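Local coordinates for Mll5499 protein (Mesorhizobium loti, PDB 3BDE) that is of unknown function but forms a homodimer of ferredoxin-like subunits and belongs to the stress-responsive A/B barrel (Dabb) family, at residues E38-F41 and L42-K46; F78-Q81 and A82-T85. One frame throughout, in Å; residues are numbered along the deposited sequence. Where two conformers were deposited one is given.

Contact 1. Residues E38-F41 and L42-K46. With EDO (1,2-ethanediol), chain G.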
# COMPACT_ATOMS: atom_id res chain seq x y z
N GLU A 38 -12.03 -17.76 6.53
CA GLU A 38 -11.44 -16.62 5.84
C GLU A 38 -12.49 -15.53 5.68
O GLU A 38 -12.24 -14.39 6.06
CB GLU A 38 -10.92 -17.02 4.47
CG GLU A 38 -10.23 -15.93 3.69
CD GLU A 38 -9.90 -16.41 2.32
OE1 GLU A 38 -10.81 -16.43 1.46
OE2 GLU A 38 -8.73 -16.75 2.09
N LYS A 39 -13.66 -15.90 5.13
CA LYS A 39 -14.81 -15.00 4.92
C LYS A 39 -15.18 -14.27 6.22
O LYS A 39 -15.34 -13.06 6.25
CB LYS A 39 -16.04 -15.79 4.44
CG LYS A 39 -17.29 -14.96 4.07
CD LYS A 39 -18.61 -15.73 4.22
CE LYS A 39 -18.98 -16.06 5.70
NZ LYS A 39 -18.95 -14.87 6.62
N ARG A 40 -15.33 -15.04 7.29
CA ARG A 40 -15.71 -14.52 8.60
C ARG A 40 -14.71 -13.53 9.18
O ARG A 40 -15.12 -12.50 9.76
CB ARG A 40 -15.94 -15.73 9.52
CG ARG A 40 -16.58 -15.51 10.84
CD ARG A 40 -17.45 -16.75 11.15
NE ARG A 40 -16.64 -17.96 11.01
CZ ARG A 40 -16.99 -19.12 10.43
NH1 ARG A 40 -18.16 -19.31 9.82
NH2 ARG A 40 -16.10 -20.12 10.42
N PHE A 41 -13.40 -13.79 9.01
CA PHE A 41 -12.37 -12.85 9.47
C PHE A 41 -12.53 -11.50 8.74
O PHE A 41 -12.56 -10.44 9.36
CB PHE A 41 -10.95 -13.41 9.24
CG PHE A 41 -9.86 -12.46 9.65
CD1 PHE A 41 -9.37 -11.50 8.73
CD2 PHE A 41 -9.34 -12.49 10.93
CE1 PHE A 41 -8.38 -10.60 9.11
CE2 PHE A 41 -8.34 -11.59 11.33
CZ PHE A 41 -7.86 -10.64 10.42
N LEU A 42 -12.67 -11.56 7.41
CA LEU A 42 -12.81 -10.37 6.58
C LEU A 42 -14.12 -9.56 6.87
O LEU A 42 -14.09 -8.32 7.07
CB LEU A 42 -12.73 -10.77 5.09
CG LEU A 42 -11.41 -11.39 4.64
CD1 LEU A 42 -11.53 -11.93 3.23
CD2 LEU A 42 -10.25 -10.37 4.76
N VAL A 43 -15.23 -10.28 6.95
CA VAL A 43 -16.56 -9.70 7.23
C VAL A 43 -16.56 -9.05 8.62
O VAL A 43 -16.92 -7.88 8.74
CB VAL A 43 -17.69 -10.75 7.05
CG1 VAL A 43 -19.04 -10.19 7.44
CG2 VAL A 43 -17.71 -11.21 5.60
N ASP A 44 -16.05 -9.76 9.62
CA ASP A 44 -16.00 -9.22 11.00
C ASP A 44 -15.02 -8.06 11.17
O ASP A 44 -15.33 -7.09 11.87
CB ASP A 44 -15.71 -10.32 12.02
CG ASP A 44 -16.79 -11.42 12.03
OD1 ASP A 44 -17.90 -11.24 11.49
OD2 ASP A 44 -16.51 -12.51 12.56
N ALA A 45 -13.85 -8.15 10.54
CA ALA A 45 -12.85 -7.06 10.57
C ALA A 45 -13.44 -5.75 10.03
O ALA A 45 -13.30 -4.67 10.64
CB ALA A 45 -11.59 -7.44 9.77
N LYS A 46 -14.11 -5.86 8.89
CA LYS A 46 -14.79 -4.70 8.28
C LYS A 46 -15.83 -4.07 9.23
O LYS A 46 -15.79 -2.85 9.45
CB LYS A 46 -15.47 -5.10 6.97
CG LYS A 46 -16.01 -3.91 6.19
CD LYS A 46 -16.53 -4.37 4.87
CE LYS A 46 -17.07 -3.22 4.03
NZ LYS A 46 -18.33 -2.66 4.60
C1 EDO G . -16.15 -23.41 9.04
O1 EDO G . -17.51 -22.99 9.16
C2 EDO G . -15.98 -24.84 8.53
O2 EDO G . -17.03 -25.21 7.62
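Four successive i to i+4 backbone hydrogen bonds tie E38-F41 to L42-K46, the amides of L42, V43, D44 and A45 reaching back in order to the carbonyls of E38, K39, R40 and F41; the V43 N to K39 O bond measures 2.9 Å. This is regular alpha-helix, about two and a half turns of helix 36-50, which packs on the antiparallel sheet of the ferredoxin-like fold. The sheet-facing side is largely apolar, with buried E38 satisfied at OE1 by H34 N. L42 CD1 lies 4.2 Å from E38 CG, and L42 CD2 is 4.2 Å from F41 CD1; L42 also rests on F27 and F74 of the sheet and on L116 of the second subunit. With CG anti to the backbone N (chi1 178°), the F41 ring reaches between the sheet (F74, L29) and W101 of helix 91-104. On the flank facing helix 91-104, R40 and D44 run side by side, but they meet through carbon: R40 CG is 3.5 Å from D44 OD2, whereas R40 NE stays 5.7 Å from that oxygen. The carboxylate instead makes a salt bridge with R100. The R40 guanidinium continues outward to a 1,2-ethanediol, probably from crystallisation, whose O1 lies 3.4 Å from R40 NH2 in a weak hydrogen bond.

Contact 2. Residues F78-Q81 and A82-T85; sequences FADQ and AAYT. With EDO (1,2-ethanediol), chain E.
Y84 and F78 bring their rings together where strand 72-78 turns into helix 81-88. From its root outward, Y84 first sets CA over the face of the F78 ring, a CH-pi contact 3.9 Å from the F78 centroid. Its CB lies 3.4 Å from Q81 O. With CG anti to the backbone N (chi1 -178°), the ring crosses F78 at a slant, Y84 CD1 meeting F78 CE2 at 3.5 Å; the planes are 19° apart but slid so far that they barely overlap. CD2 meets Q81 NE2 obliquely, while C2 of a 1,2-ethanediol, probably from crystallisation, sits over the ring centre. At the tip, OH is hydrogen-bonded to D112. Replacing Y84 by alanine keeps the CA over F78 but would probably open a gap beside F78 CE2 and leave D112 without its hydroxyl partner. D80 is the N-cap: its OD1 accepts from A83 N at 3.0 Å. From the next residue, Q81 NE2 donates to T85 OG1, one turn on, at 3.0 Å, the hydroxyl lying close to the amide plane, and T85 OG1 shares a 2.7 Å hydrogen bond with the diol O1. The turn follows the end of strand 72-78 and packs beside strand 21-29: F78 pairs through its backbone with I21, Y84 packs on I21 and H23, and the F78 ring also meets Y87, farther along helix 81-88.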
# COMPACT_ATOMS: atom_id res chain seq x y z
N PHE A 78 -6.48 8.34 8.25
CA PHE A 78 -6.69 9.11 9.49
C PHE A 78 -6.32 10.55 9.19
O PHE A 78 -5.41 10.83 8.39
CB PHE A 78 -5.82 8.56 10.64
CG PHE A 78 -6.15 7.16 11.00
CD1 PHE A 78 -7.29 6.89 11.75
CD2 PHE A 78 -5.36 6.10 10.56
CE1 PHE A 78 -7.63 5.62 12.09
CE2 PHE A 78 -5.71 4.81 10.87
CZ PHE A 78 -6.84 4.57 11.64
N ALA A 79 -7.07 11.48 9.79
CA ALA A 79 -6.83 12.91 9.64
C ALA A 79 -5.41 13.31 10.09
O ALA A 79 -4.79 14.17 9.48
CB ALA A 79 -7.86 13.74 10.41
N ASP A 80 -4.92 12.66 11.15
CA ASP A 80 -3.60 12.95 11.72
C ASP A 80 -3.10 11.83 12.62
O ASP A 80 -3.81 10.85 12.82
CB ASP A 80 -3.61 14.30 12.47
CG ASP A 80 -4.67 14.38 13.55
OD1 ASP A 80 -5.24 13.37 13.95
OD2 ASP A 80 -4.92 15.50 14.03
N GLN A 81 -1.88 11.95 13.14
CA GLN A 81 -1.34 10.90 14.01
C GLN A 81 -2.20 10.70 15.27
O GLN A 81 -2.33 9.57 15.72
CB GLN A 81 0.13 11.21 14.38
CG GLN A 81 0.78 10.18 15.30
CD GLN A 81 0.88 8.80 14.68
OE1 GLN A 81 1.56 8.63 13.66
NE2 GLN A 81 0.25 7.81 15.30
N ALA A 82 -2.77 11.79 15.84
CA ALA A 82 -3.65 11.67 17.03
C ALA A 82 -4.80 10.70 16.76
O ALA A 82 -5.03 9.81 17.54
CB ALA A 82 -4.20 13.01 17.46
N ALA A 83 -5.49 10.85 15.62
CA ALA A 83 -6.59 9.95 15.23
C ALA A 83 -6.11 8.52 15.07
O ALA A 83 -6.82 7.58 15.42
CB ALA A 83 -7.29 10.43 13.96
N TYR A 84 -4.90 8.35 14.52
CA TYR A 84 -4.31 7.02 14.30
C TYR A 84 -4.07 6.34 15.65
O TYR A 84 -4.47 5.21 15.88
CB TYR A 84 -3.07 7.17 13.40
CG TYR A 84 -2.31 5.92 13.00
CD1 TYR A 84 -2.93 4.65 12.98
CD2 TYR A 84 -0.99 6.01 12.56
CE1 TYR A 84 -2.24 3.50 12.60
CE2 TYR A 84 -0.26 4.83 12.16
CZ TYR A 84 -0.92 3.59 12.18
OH TYR A 84 -0.30 2.43 11.81
N THR A 85 -3.42 7.05 16.56
CA THR A 85 -3.15 6.54 17.90
C THR A 85 -4.45 6.19 18.66
O THR A 85 -4.50 5.18 19.35
CB THR A 85 -2.26 7.53 18.67
OG1 THR A 85 -0.98 7.58 18.01
CG2 THR A 85 -2.06 7.12 20.12
C1 EDO E . -0.31 4.03 17.04
O1 EDO E . 0.16 5.16 17.79
C2 EDO E . -0.19 4.34 15.56
O2 EDO E . 1.16 4.73 15.25

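The two contacts lie on opposite sides of the chain's centre, about 24 Å apart between their centres, and do not touch. Contact 1 falls in the middle of a helix and is partly buried, with a largely apolar face on the sheet and a charged flank, part of it turned to helix 91-104; contact 2 is a surface contact at a helix start, where a side chain caps an amide of the first turn. Both involve strands 72-78 and 21-29, but at different places: 38-46 reaches F74 and L29, whereas 78-85 includes the last residue of strand 72-78, F78, which pairs with I21. Backbone hydrogen bonds with mixed aromatic-aliphatic packing make up the first, aromatic and side-chain polar contacts the second, and the second subunit reaches 38-46 alone.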